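Local atomic coordinates of Alpha/beta hydrolase fold protein (Chitinophaga pinensis, PDB entry 4PW0), a protein that probably acts as a hydrolase of the alpha/beta hydrolase superfamily, with its substrate not established. Residues T16-V21 with V74-G79; I67-K72 with L93-A98; A87-A92 with V116-H121. One frame throughout, in Å; residues are numbered along the deposited sequence. Where two conformers were deposited one is given.

How the interactions relate
The three contacts follow one another from edge strand 17-21 towards the middle of the alpha/beta hydrolase sheet. Interactions 1 and 2, centres about 9 Å apart, meet where strand 66-69 runs into the loop holding 74-79: Ser77 OG lies 2.7 Å from Asp70 O, a probable hydrogen bond. Helix 85-98 serves interactions 2 and 3, centres about 11 Å apart: Asn71 ND2 makes a probable hydrogen bond with Met88 O (3.1 Å), Lys72 NZ a long, weak ion pair with Asp91 OD1 (3.3 Å), and Phe69 packs on Ala92. Interactions 1 and 3, about 18 Å apart between centres, do not touch. Helix 111-122 of interaction 3 begins just after the presumed nucleophile elbow at Ser110.

Interaction 1: residues T16-V21 with V74-G79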
ATOM      1  N   THR A  16      16.830   2.713 -28.847  1.00 23.22           N
ATOM      2  CA  THR A  16      15.527   3.073 -29.357  1.00 22.92           C
ATOM      3  C   THR A  16      15.285   2.261 -30.641  1.00 26.30           C
ATOM      4  O   THR A  16      16.082   2.280 -31.575  1.00 31.11           O
ATOM      5  CB  THR A  16      15.421   4.579 -29.532  1.00 26.69           C
ATOM      6  OG1 THR A  16      15.778   5.232 -28.287  1.00 26.60           O
ATOM      7  CG2 THR A  16      14.018   4.970 -29.973  1.00 26.89           C
ATOM      8  N   GLN A  17      14.198   1.509 -30.632  1.00 24.06           N
ATOM      9  CA  GLN A  17      13.752   0.686 -31.742  1.00 24.12           C
ATOM     10  C   GLN A  17      12.521   1.302 -32.383  1.00 27.01           C
ATOM     11  O   GLN A  17      11.853   2.169 -31.797  1.00 24.66           O
ATOM     12  CB  GLN A  17      13.482  -0.729 -31.294  1.00 27.89           C
ATOM     13  CG  GLN A  17      14.703  -1.403 -30.690  1.00 28.89           C
ATOM     14  CD  GLN A  17      14.467  -2.861 -30.344  1.00 31.11           C
ATOM     15  OE1 GLN A  17      14.410  -3.253 -29.163  1.00 35.11           O
ATOM     16  NE2 GLN A  17      14.298  -3.674 -31.361  1.00 33.55           N
ATOM     17  N   TYR A  18      12.244   0.890 -33.611  1.00 25.63           N
ATOM     18  CA  TYR A  18      11.165   1.465 -34.369  1.00 26.04           C
ATOM     19  C   TYR A  18      10.414   0.347 -35.041  1.00 27.06           C
ATOM     20  O   TYR A  18      11.015  -0.651 -35.523  1.00 30.76           O
ATOM     21  CB  TYR A  18      11.662   2.481 -35.414  1.00 27.74           C
ATOM     22  CG  TYR A  18      12.537   3.562 -34.856  1.00 27.00           C
ATOM     23  CD1 TYR A  18      11.999   4.718 -34.249  1.00 26.99           C
ATOM     24  CD2 TYR A  18      13.901   3.393 -34.829  1.00 29.15           C
ATOM     25  CE1 TYR A  18      12.839   5.653 -33.691  1.00 30.98           C
ATOM     26  CE2 TYR A  18      14.745   4.329 -34.265  1.00 31.02           C
ATOM     27  CZ  TYR A  18      14.203   5.461 -33.700  1.00 31.49           C
ATOM     28  OH  TYR A  18      15.062   6.375 -33.131  1.00 37.85           O
ATOM     29  N   ILE A  19       9.100   0.500 -35.092  1.00 25.90           N
ATOM     30  CA  ILE A  19       8.233  -0.442 -35.802  1.00 26.20           C
ATOM     31  C   ILE A  19       7.151   0.307 -36.558  1.00 26.91           C
ATOM     32  O   ILE A  19       6.504   1.213 -36.012  1.00 26.12           O
ATOM     33  CB  ILE A  19       7.649  -1.555 -34.911  1.00 27.33           C
ATOM     34  CG1 ILE A  19       6.886  -2.588 -35.761  1.00 31.67           C
ATOM     35  CG2 ILE A  19       6.738  -0.995 -33.815  1.00 26.57           C
ATOM     36  CD1 ILE A  19       6.560  -3.857 -35.009  1.00 33.05           C
ATOM     37  N   GLU A  20       6.992  -0.036 -37.845  1.00 27.90           N
ATOM     38  CA  GLU A  20       6.025   0.615 -38.710  0.50 28.51           C
ATOM     39  C   GLU A  20       4.729  -0.186 -38.666  1.00 27.56           C
ATOM     40  O   GLU A  20       4.741  -1.419 -38.878  1.00 32.13           O
ATOM     41  CB  GLU A  20       6.577   0.701 -40.140  0.50 31.83           C
ATOM     42  CG  GLU A  20       7.955   1.369 -40.265  0.50 37.43           C
ATOM     43  CD  GLU A  20       7.886   2.876 -40.464  0.50 38.47           C
ATOM     44  OE1 GLU A  20       6.824   3.379 -40.881  0.50 57.79           O
ATOM     45  OE2 GLU A  20       8.899   3.571 -40.221  0.50 42.32           O
ATOM     46  N   VAL A  21       3.621   0.502 -38.366  1.00 27.96           N
ATOM     47  CA  VAL A  21       2.311  -0.124 -38.136  1.00 29.43           C
ATOM     48  C   VAL A  21       1.217   0.747 -38.764  1.00 30.18           C
ATOM     49  O   VAL A  21       1.046   1.893 -38.353  1.00 30.00           O
ATOM     50  CB  VAL A  21       2.018  -0.155 -36.601  1.00 34.11           C
ATOM     51  CG1 VAL A  21       0.735  -0.895 -36.320  1.00 40.28           C
ATOM     52  CG2 VAL A  21       3.157  -0.811 -35.814  1.00 36.06           C
ATOM     53  N   VAL A  74       4.024  11.187 -30.430  1.00 18.42           N
ATOM     54  CA  VAL A  74       4.814  11.621 -29.265  1.00 18.09           C
ATOM     55  C   VAL A  74       6.295  11.344 -29.522  1.00 19.11           C
ATOM     56  O   VAL A  74       6.663  10.226 -29.834  1.00 19.88           O
ATOM     57  CB  VAL A  74       4.352  10.863 -28.008  1.00 17.39           C
ATOM     58  CG1 VAL A  74       5.178  11.287 -26.791  1.00 19.95           C
ATOM     59  CG2 VAL A  74       2.896  11.134 -27.757  1.00 19.41           C
ATOM     60  N   GLY A  75       7.147  12.350 -29.349  1.00 20.09           N
ATOM     61  CA  GLY A  75       8.592  12.124 -29.402  1.00 23.74           C
ATOM     62  C   GLY A  75       8.985  11.595 -30.774  1.00 22.32           C
ATOM     63  O   GLY A  75       8.503  12.104 -31.806  1.00 21.52           O
ATOM     64  N   LEU A  76       9.766  10.525 -30.750  1.00 20.65           N
ATOM     65  CA  LEU A  76      10.255   9.914 -32.013  1.00 21.81           C
ATOM     66  C   LEU A  76       9.192   9.081 -32.740  1.00 21.63           C
ATOM     67  O   LEU A  76       9.442   8.609 -33.862  1.00 25.77           O
ATOM     68  CB  LEU A  76      11.496   9.078 -31.739  1.00 24.23           C
ATOM     69  CG  LEU A  76      12.775   9.883 -31.587  1.00 27.73           C
ATOM     70  CD1 LEU A  76      13.809   9.003 -30.877  1.00 26.90           C
ATOM     71  CD2 LEU A  76      13.258  10.448 -32.934  1.00 29.57           C
ATOM     72  N   SER A  77       8.006   8.874 -32.159  1.00 20.68           N
ATOM     73  CA  SER A  77       6.928   8.281 -32.934  1.00 19.67           C
ATOM     74  C   SER A  77       6.334   9.275 -33.911  1.00 21.33           C
ATOM     75  O   SER A  77       6.078  10.450 -33.607  1.00 22.46           O
ATOM     76  CB  SER A  77       5.838   7.703 -32.034  1.00 19.76           C
ATOM     77  OG  SER A  77       6.358   6.608 -31.353  1.00 19.62           O
ATOM     78  N   SER A  78       6.062   8.797 -35.114  1.00 22.73           N
ATOM     79  CA  SER A  78       5.513   9.680 -36.130  1.00 23.38           C
ATOM     80  C   SER A  78       3.996   9.884 -35.972  1.00 21.44           C
ATOM     81  O   SER A  78       3.342   9.225 -35.135  1.00 22.92           O
ATOM     82  CB  SER A  78       5.831   9.132 -37.545  1.00 25.36           C
ATOM     83  OG  SER A  78       5.012   8.019 -37.855  1.00 26.12           O
ATOM     84  N   GLY A  79       3.469  10.740 -36.823  1.00 23.73           N
ATOM     85  CA  GLY A  79       2.055  10.930 -36.943  1.00 23.15           C
ATOM     86  C   GLY A  79       1.479  12.014 -36.033  1.00 22.02           C
ATOM     87  O   GLY A  79       2.218  12.821 -35.445  1.00 23.41           O
TER
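Leu76 packs against Tyr18 and Thr16 in a small, apolar contact between a loop and the edge strand of the alpha/beta hydrolase sheet. Strand 17-21 is the outermost strand of this chain's sheet on that side and pairs antiparallel with strand 24-31, whereas residues 74-79 belong to the loop that leaves strand 66-69 and leads to helix 85-98. No hydrogen bond joins the two segments, and the backbones stay well apart, with Tyr18 CA and Ser77 CA 8.2 Å from each other, so side chains alone bridge the gap.

The loop presents Leu76 from a type II' beta turn running from Val74 to Ser77. Ser77 N donates to Val74 O over 3.0 Å, and Gly75 supplies the positive phi (61°) that the second place of such a turn requires. The turn is held to its surroundings by polar groups: Leu76 N donates to Asp192 OD1, and Ser77 OG bonds with both Asp70 O and Ala27 N. Leu76 also leans on Ala27 of strand 24-31.

At the strand, Thr16 divides its two branches. CG2 stands anti to the backbone N and turns to the leucine, while OG1 sits beside that N and is bonded to Arg29 NE. The methyl and the leucine side chain meet nearly at right angles, with Thr16 CG2 4.1 Å from Leu76 CD1. Tyr18 comes in with one side of its ring: Leu76 CB lies at the ring edge, near its plane, 4.2 Å from Tyr18 CE1. The far end of the same side chain reaches along to the phenol, where Leu76 CD1 lies 3.7 Å from Tyr18 OH.

Interaction 2: residues I67-K72 with L93-A98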
ATOM      1  N   ILE A  67       8.442  -2.981 -21.731  1.00 19.27           N
ATOM      2  CA  ILE A  67       8.370  -2.190 -22.929  1.00 19.25           C
ATOM      3  C   ILE A  67       7.913  -0.783 -22.553  1.00 18.91           C
ATOM      4  O   ILE A  67       6.869  -0.606 -21.916  1.00 18.92           O
ATOM      5  CB  ILE A  67       7.357  -2.789 -23.955  1.00 22.15           C
ATOM      6  CG1 ILE A  67       7.740  -4.224 -24.351  1.00 28.57           C
ATOM      7  CG2 ILE A  67       7.191  -1.868 -25.155  1.00 22.51           C
ATOM      8  CD1 ILE A  67       8.934  -4.287 -25.210  1.00 32.18           C
ATOM      9  N   ILE A  68       8.720   0.192 -22.925  1.00 19.00           N
ATOM     10  CA  ILE A  68       8.355   1.605 -22.897  1.00 17.37           C
ATOM     11  C   ILE A  68       8.220   2.068 -24.324  1.00 17.37           C
ATOM     12  O   ILE A  68       8.990   1.616 -25.211  1.00 19.56           O
ATOM     13  CB  ILE A  68       9.337   2.482 -22.082  1.00 17.77           C
ATOM     14  CG1 ILE A  68      10.813   2.271 -22.498  1.00 18.65           C
ATOM     15  CG2 ILE A  68       9.149   2.233 -20.579  1.00 18.71           C
ATOM     16  CD1 ILE A  68      11.770   3.276 -21.900  1.00 20.78           C
ATOM     17  N   PHE A  69       7.246   2.904 -24.608  1.00 16.88           N
ATOM     18  CA  PHE A  69       6.992   3.360 -25.961  1.00 17.99           C
ATOM     19  C   PHE A  69       6.470   4.759 -26.030  1.00 18.04           C
ATOM     20  O   PHE A  69       5.835   5.246 -25.075  1.00 17.49           O
ATOM     21  CB  PHE A  69       6.041   2.389 -26.707  1.00 18.99           C
ATOM     22  CG  PHE A  69       4.588   2.516 -26.320  1.00 17.51           C
ATOM     23  CD1 PHE A  69       4.118   2.013 -25.099  1.00 17.39           C
ATOM     24  CD2 PHE A  69       3.706   3.116 -27.162  1.00 18.50           C
ATOM     25  CE1 PHE A  69       2.782   2.155 -24.759  1.00 18.02           C
ATOM     26  CE2 PHE A  69       2.366   3.258 -26.844  1.00 19.13           C
ATOM     27  CZ  PHE A  69       1.898   2.775 -25.623  1.00 18.66           C
ATOM     28  N   ASP A  70       6.655   5.400 -27.181  1.00 17.58           N
ATOM     29  CA  ASP A  70       6.008   6.645 -27.492  1.00 17.34           C
ATOM     30  C   ASP A  70       4.741   6.349 -28.277  1.00 18.70           C
ATOM     31  O   ASP A  70       4.779   5.708 -29.365  1.00 18.97           O
ATOM     32  CB  ASP A  70       6.874   7.575 -28.288  1.00 18.10           C
ATOM     33  CG  ASP A  70       7.996   8.231 -27.510  1.00 20.14           C
ATOM     34  OD1 ASP A  70       7.817   8.540 -26.311  1.00 19.30           O
ATOM     35  OD2 ASP A  70       9.098   8.476 -28.138  1.00 20.12           O
ATOM     36  N   ASN A  71       3.599   6.748 -27.758  1.00 17.68           N
ATOM     37  CA  ASN A  71       2.357   6.603 -28.494  1.00 18.02           C
ATOM     38  C   ASN A  71       2.393   7.529 -29.748  1.00 18.12           C
ATOM     39  O   ASN A  71       3.278   8.360 -29.904  1.00 18.47           O
ATOM     40  CB  ASN A  71       1.181   6.859 -27.547  1.00 18.09           C
ATOM     41  CG  ASN A  71      -0.069   6.064 -27.915  1.00 18.58           C
ATOM     42  OD1 ASN A  71      -0.344   5.777 -29.101  1.00 20.30           O
ATOM     43  ND2 ASN A  71      -0.840   5.660 -26.891  1.00 18.58           N
ATOM     44  N   LYS A  72       1.384   7.402 -30.627  1.00 18.68           N
ATOM     45  CA  LYS A  72       1.372   8.051 -31.924  1.00 19.41           C
ATOM     46  C   LYS A  72       1.598   9.553 -31.757  1.00 19.41           C
ATOM     47  O   LYS A  72       0.978  10.222 -30.924  1.00 18.43           O
ATOM     48  CB  LYS A  72       0.027   7.793 -32.590  1.00 19.82           C
ATOM     49  CG  LYS A  72      -0.078   8.418 -33.981  1.00 21.85           C
ATOM     50  CD  LYS A  72      -1.439   8.161 -34.622  1.00 23.21           C
ATOM     51  CE  LYS A  72      -1.618   6.728 -35.041  1.00 26.17           C
ATOM     52  NZ  LYS A  72      -2.959   6.583 -35.720  1.00 29.29           N
ATOM     53  N   LEU A  93      -2.798  -0.338 -28.900  1.00 20.10           N
ATOM     54  CA  LEU A  93      -3.084  -1.718 -29.207  1.00 21.50           C
ATOM     55  C   LEU A  93      -2.539  -2.139 -30.573  1.00 22.09           C
ATOM     56  O   LEU A  93      -2.020  -3.245 -30.694  1.00 24.92           O
ATOM     57  CB  LEU A  93      -4.592  -1.959 -29.138  1.00 22.34           C
ATOM     58  CG  LEU A  93      -5.172  -2.119 -27.733  1.00 23.60           C
ATOM     59  CD1 LEU A  93      -6.700  -1.996 -27.774  1.00 25.77           C
ATOM     60  CD2 LEU A  93      -4.733  -3.427 -27.118  1.00 24.21           C
ATOM     61  N   GLU A  94      -2.598  -1.255 -31.568  1.00 22.51           N
ATOM     62  CA  GLU A  94      -2.042  -1.613 -32.892  0.70 24.15           C
ATOM     63  C   GLU A  94      -0.525  -1.817 -32.760  1.00 24.25           C
ATOM     64  O   GLU A  94       0.052  -2.729 -33.346  1.00 25.70           O
ATOM     65  CB  GLU A  94      -2.440  -0.611 -33.999  0.70 27.76           C
ATOM     66  CG  GLU A  94      -1.700   0.717 -34.065  0.70 26.35           C
ATOM     67  CD  GLU A  94      -2.027   1.604 -35.262  0.70 27.05           C
ATOM     68  OE1 GLU A  94      -2.893   1.220 -36.091  0.70 31.51           O
ATOM     69  OE2 GLU A  94      -1.431   2.710 -35.356  0.70 23.53           O
ATOM     70  N   PHE A  95       0.125  -0.989 -31.953  1.00 21.89           N
ATOM     71  CA  PHE A  95       1.547  -1.099 -31.698  1.00 22.16           C
ATOM     72  C   PHE A  95       1.898  -2.390 -30.998  1.00 24.00           C
ATOM     73  O   PHE A  95       2.807  -3.105 -31.428  1.00 24.38           O
ATOM     74  CB  PHE A  95       2.032   0.124 -30.881  1.00 20.86           C
ATOM     75  CG  PHE A  95       3.343  -0.080 -30.190  1.00 21.60           C
ATOM     76  CD1 PHE A  95       4.530  -0.189 -30.894  1.00 23.39           C
ATOM     77  CD2 PHE A  95       3.389  -0.190 -28.798  1.00 21.40           C
ATOM     78  CE1 PHE A  95       5.715  -0.416 -30.234  1.00 23.35           C
ATOM     79  CE2 PHE A  95       4.570  -0.418 -28.147  1.00 23.07           C
ATOM     80  CZ  PHE A  95       5.743  -0.553 -28.865  1.00 21.27           C
ATOM     81  N   ILE A  96       1.204  -2.696 -29.907  1.00 21.53           N
ATOM     82  CA  ILE A  96       1.541  -3.844 -29.081  1.00 23.56           C
ATOM     83  C   ILE A  96       1.313  -5.128 -29.897  1.00 27.38           C
ATOM     84  O   ILE A  96       2.134  -6.050 -29.881  1.00 26.81           O
ATOM     85  CB  ILE A  96       0.667  -3.851 -27.823  1.00 21.96           C
ATOM     86  CG1 ILE A  96       0.993  -2.636 -26.936  1.00 22.11           C
ATOM     87  CG2 ILE A  96       0.851  -5.142 -27.068  1.00 26.31           C
ATOM     88  CD1 ILE A  96      -0.079  -2.368 -25.894  1.00 22.47           C
ATOM     89  N   THR A  97       0.194  -5.144 -30.629  1.00 26.86           N
ATOM     90  CA  THR A  97      -0.101  -6.315 -31.438  0.60 28.65           C
ATOM     91  C   THR A  97       0.906  -6.469 -32.596  1.00 29.01           C
ATOM     92  O   THR A  97       1.276  -7.619 -32.912  1.00 29.98           O
ATOM     93  CB  THR A  97      -1.556  -6.336 -31.899  0.60 22.54           C
ATOM     94  OG1 THR A  97      -1.872  -5.113 -32.565  0.60 29.29           O
ATOM     95  CG2 THR A  97      -2.463  -6.535 -30.722  0.60 25.09           C
ATOM     96  N   ALA A  98       1.417  -5.364 -33.149  1.00 26.58           N
ATOM     97  CA  ALA A  98       2.466  -5.424 -34.191  1.00 27.16           C
ATOM     98  C   ALA A  98       3.754  -6.052 -33.678  1.00 29.21           C
ATOM     99  O   ALA A  98       4.493  -6.670 -34.448  1.00 31.46           O
ATOM    100  CB  ALA A  98       2.735  -4.072 -34.802  1.00 28.86           C
TER
HETATM  101  O   HOH W   1      -1.337   4.115 -37.553  1.00 33.08           O
HETATM  102  O   HOH W   2      -4.013   4.125 -35.584  1.00 42.68           O
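Different first torsions bring Phe69 and Phe95 together. Phe69 CG stands between its backbone N and carbonyl carbon (chi1 77°), which directs the ring off strand 66-69 toward the helix; Phe95 CG, anti to the backbone N (chi1 161°), reaches from helix 85-98 towards the sheet. The rings are nearly parallel (21°), centroids 4.8 Å apart, but slid until they barely overlap. Phe95 CD2 sits over the rim of one face of Phe69, and Phe95 CE2 comes to 3.5 Å from both Phe69 CB and Phe69 CG. Ile67 CG2 lies at the edge of the second ring, 4.2 Å from Phe95 CZ.

Toward the partly exposed end, Lys72 NZ and Glu94 OE2 stand 4.2 Å apart, without a salt bridge, in one of two deposited conformers of the glutamate. Of two waters between them, one lies 2.7 Å from Lys72 NZ and is weakly bonded to Glu94 OE2, the other 2.6 Å from Glu94 OE2 and weak to Lys72 NZ; not every possible donation can occur at once. Lys72 NZ also makes a long, weak ion pair with Asp91 of helix 85-98. Tyr26 OH and Asn22 ND2 also hold the carboxylate.

This packing seats the helix of a beta-alpha-beta crossover on the sheet: Phe95 also meets Tyr26 and Tyr28 of strand 24-31 and Ile19 of strand 17-21, while Phe69 meets Phe42 of strand 39-42 edge-to-face.

Interaction 3: residues A87-A92 with V116-H121; sequences AMTADA and VQYMAH
Helical segments 87-92 and 116-121 cross steeply, their N-to-C directions 70° apart (signed crossing angle -70°) and their axes 9.3 Å from each other at closest approach. Thr89 and Met119 mark the nearest backbone positions, their CA atoms 6.1 Å apart. Thr89 points toward the other helix and is the hub of the contact. Its CG2, anti to the backbone N, presses on the helix itself, 3.7 Å from both Met119 CA and Met119 CB. The same methyl lies in the plane of the Tyr118 ring, at its edge. The other branch, OG1, approaches that ring obliquely and comes within 3.6 Å of Tyr118 CD2; its hydrogen bond is made within its own helix, to Val85 O, so the buried hydroxyl is satisfied while its flank serves for packing.

In the alpha/beta hydrolase fold these two helices follow consecutively around one parallel strand: helix 85-98 precedes strand 104-109, and helix 111-122 starts after the tight turn with the GxSxG pattern expected of a nucleophile elbow. Both lean on the same sheet residue, Phe42 of strand 39-42, which touches Ala92, Val116 and Met119.

Met119, a selenomethionine, extends out from its helix and then turns about the CG-SE bond (chi3 -75°), which brings its terminal methyl towards the neighbouring helix. There CE meets the small side chain of Ala92, 3.8 Å from its CB, and passes 3.9 Å from Thr89 O. The same residue also packs on Ile127 of strand 127-133.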
ATOM      1  N   ALA A  87      -8.902   6.801 -28.624  1.00 18.99           N
ATOM      2  CA  ALA A  87      -8.022   6.665 -29.790  1.00 18.71           C
ATOM      3  C   ALA A  87      -6.585   6.325 -29.419  1.00 19.59           C
ATOM      4  O   ALA A  87      -5.919   5.549 -30.067  1.00 20.11           O
ATOM      5  CB  ALA A  87      -8.078   7.925 -30.649  1.00 20.63           C
HETATM    6  N   MSE A  88      -6.106   6.939 -28.320  1.00 17.88           N
HETATM    7  CA  MSE A  88      -4.765   6.573 -27.849  1.00 17.90           C
HETATM    8  C   MSE A  88      -4.643   5.137 -27.464  1.00 17.85           C
HETATM    9  O   MSE A  88      -3.592   4.507 -27.643  1.00 18.26           O
HETATM   10  CB  MSE A  88      -4.385   7.433 -26.646  1.00 16.98           C
HETATM   11  CG  MSE A  88      -4.268   8.914 -27.006  1.00 17.99           C
HETATM   12 SE   MSE A  88      -3.845   9.962 -25.393  0.65 19.14          SE
HETATM   13  CE  MSE A  88      -3.971  11.697 -26.191  1.00 19.16           C
ATOM     14  N   THR A  89      -5.727   4.577 -26.940  1.00 18.44           N
ATOM     15  CA  THR A  89      -5.795   3.177 -26.566  1.00 18.76           C
ATOM     16  C   THR A  89      -5.783   2.294 -27.826  1.00 19.12           C
ATOM     17  O   THR A  89      -5.055   1.313 -27.859  1.00 19.60           O
ATOM     18  CB  THR A  89      -7.050   2.893 -25.709  1.00 19.28           C
ATOM     19  OG1 THR A  89      -7.063   3.755 -24.559  1.00 18.58           O
ATOM     20  CG2 THR A  89      -7.063   1.463 -25.247  1.00 20.37           C
ATOM     21  N   ALA A  90      -6.582   2.662 -28.838  1.00 19.85           N
ATOM     22  CA  ALA A  90      -6.583   1.913 -30.101  1.00 21.36           C
ATOM     23  C   ALA A  90      -5.210   1.925 -30.766  1.00 20.37           C
ATOM     24  O   ALA A  90      -4.709   0.891 -31.259  1.00 23.88           O
ATOM     25  CB  ALA A  90      -7.622   2.527 -31.057  1.00 24.58           C
ATOM     26  N   ASP A  91      -4.554   3.088 -30.719  1.00 19.26           N
ATOM     27  CA  ASP A  91      -3.215   3.221 -31.288  1.00 19.63           C
ATOM     28  C   ASP A  91      -2.199   2.357 -30.539  1.00 20.53           C
ATOM     29  O   ASP A  91      -1.380   1.630 -31.122  1.00 21.75           O
ATOM     30  CB  ASP A  91      -2.753   4.671 -31.322  1.00 21.81           C
ATOM     31  CG  ASP A  91      -3.605   5.564 -32.260  1.00 21.89           C
ATOM     32  OD1 ASP A  91      -4.285   4.988 -33.198  1.00 26.62           O
ATOM     33  OD2 ASP A  91      -3.581   6.813 -32.105  1.00 21.43           O
ATOM     34  N   ALA A  92      -2.253   2.397 -29.208  1.00 19.34           N
ATOM     35  CA  ALA A  92      -1.369   1.561 -28.452  1.00 19.66           C
ATOM     36  C   ALA A  92      -1.552   0.083 -28.759  1.00 20.46           C
ATOM     37  O   ALA A  92      -0.604  -0.671 -28.841  1.00 21.21           O
ATOM     38  CB  ALA A  92      -1.525   1.802 -26.941  1.00 18.38           C
ATOM     39  N   VAL A 116      -4.804   2.665 -19.520  1.00 16.26           N
ATOM     40  CA  VAL A 116      -4.863   1.246 -19.108  1.00 15.79           C
ATOM     41  C   VAL A 116      -6.257   0.885 -18.615  1.00 16.60           C
ATOM     42  O   VAL A 116      -6.659  -0.252 -18.773  1.00 18.21           O
ATOM     43  CB  VAL A 116      -3.797   0.872 -18.067  1.00 17.11           C
ATOM     44  CG1 VAL A 116      -2.400   1.087 -18.658  1.00 17.58           C
ATOM     45  CG2 VAL A 116      -3.935   1.618 -16.734  1.00 16.98           C
ATOM     46  N   GLN A 117      -6.979   1.827 -18.007  1.00 15.86           N
ATOM     47  CA  GLN A 117      -8.377   1.559 -17.606  1.00 15.81           C
ATOM     48  C   GLN A 117      -9.245   1.295 -18.852  1.00 18.07           C
ATOM     49  O   GLN A 117     -10.000   0.337 -18.897  1.00 19.28           O
ATOM     50  CB  GLN A 117      -8.966   2.716 -16.856  1.00 17.08           C
ATOM     51  CG  GLN A 117      -8.379   2.977 -15.478  1.00 15.91           C
ATOM     52  CD  GLN A 117      -8.940   4.254 -14.896  1.00 16.19           C
ATOM     53  OE1 GLN A 117     -10.139   4.339 -14.610  1.00 18.42           O
ATOM     54  NE2 GLN A 117      -8.081   5.230 -14.682  1.00 16.85           N
ATOM     55  N   TYR A 118      -9.131   2.169 -19.846  1.00 17.24           N
ATOM     56  CA  TYR A 118      -9.918   2.033 -21.054  1.00 17.87           C
ATOM     57  C   TYR A 118      -9.550   0.730 -21.776  1.00 17.33           C
ATOM     58  O   TYR A 118     -10.429   0.004 -22.280  1.00 20.04           O
ATOM     59  CB  TYR A 118      -9.775   3.269 -21.949  1.00 19.66           C
ATOM     60  CG  TYR A 118     -10.852   3.316 -23.007  1.00 20.53           C
ATOM     61  CD1 TYR A 118     -12.139   3.661 -22.665  1.00 26.45           C
ATOM     62  CD2 TYR A 118     -10.610   2.955 -24.300  1.00 19.30           C
ATOM     63  CE1 TYR A 118     -13.169   3.650 -23.589  1.00 28.35           C
ATOM     64  CE2 TYR A 118     -11.648   2.935 -25.252  1.00 22.43           C
ATOM     65  CZ  TYR A 118     -12.901   3.297 -24.895  1.00 24.13           C
ATOM     66  OH  TYR A 118     -13.922   3.280 -25.838  1.00 30.26           O
HETATM   67  N   MSE A 119      -8.268   0.405 -21.837  1.00 17.56           N
HETATM   68  CA  MSE A 119      -7.804  -0.825 -22.491  1.00 17.29           C
HETATM   69  C   MSE A 119      -8.351  -2.048 -21.818  1.00 19.47           C
HETATM   70  O   MSE A 119      -8.728  -3.032 -22.481  1.00 20.65           O
HETATM   71  CB  MSE A 119      -6.267  -0.898 -22.516  1.00 18.80           C
HETATM   72  CG  MSE A 119      -5.755  -1.923 -23.526  1.00 19.55           C
HETATM   73 SE   MSE A 119      -3.819  -1.988 -23.612  0.65 21.45          SE
HETATM   74  CE  MSE A 119      -3.609  -0.356 -24.609  1.00 20.39           C
ATOM     75  N   ALA A 120      -8.397  -2.036 -20.493  1.00 18.67           N
ATOM     76  CA  ALA A 120      -8.941  -3.166 -19.773  1.00 19.78           C
ATOM     77  C   ALA A 120     -10.434  -3.339 -20.055  1.00 21.21           C
ATOM     78  O   ALA A 120     -10.954  -4.488 -20.013  1.00 22.60           O
ATOM     79  CB  ALA A 120      -8.712  -2.975 -18.266  1.00 20.62           C
ATOM     80  N   HIS A 121     -11.114  -2.241 -20.309  1.00 20.25           N
ATOM     81  CA  HIS A 121     -12.509  -2.264 -20.691  1.00 21.28           C
ATOM     82  C   HIS A 121     -12.742  -2.865 -22.079  1.00 24.10           C
ATOM     83  O   HIS A 121     -13.600  -3.772 -22.243  1.00 24.92           O
ATOM     84  CB  HIS A 121     -13.162  -0.876 -20.599  1.00 22.21           C
ATOM     85  CG  HIS A 121     -14.548  -0.845 -21.143  1.00 24.23           C
ATOM     86  ND1 HIS A 121     -15.557  -1.630 -20.636  1.00 26.46           N
ATOM     87  CD2 HIS A 121     -15.080  -0.156 -22.179  1.00 25.80           C
ATOM     88  CE1 HIS A 121     -16.661  -1.425 -21.339  1.00 30.76           C
ATOM     89  NE2 HIS A 121     -16.400  -0.530 -22.278  1.00 28.17           N
TER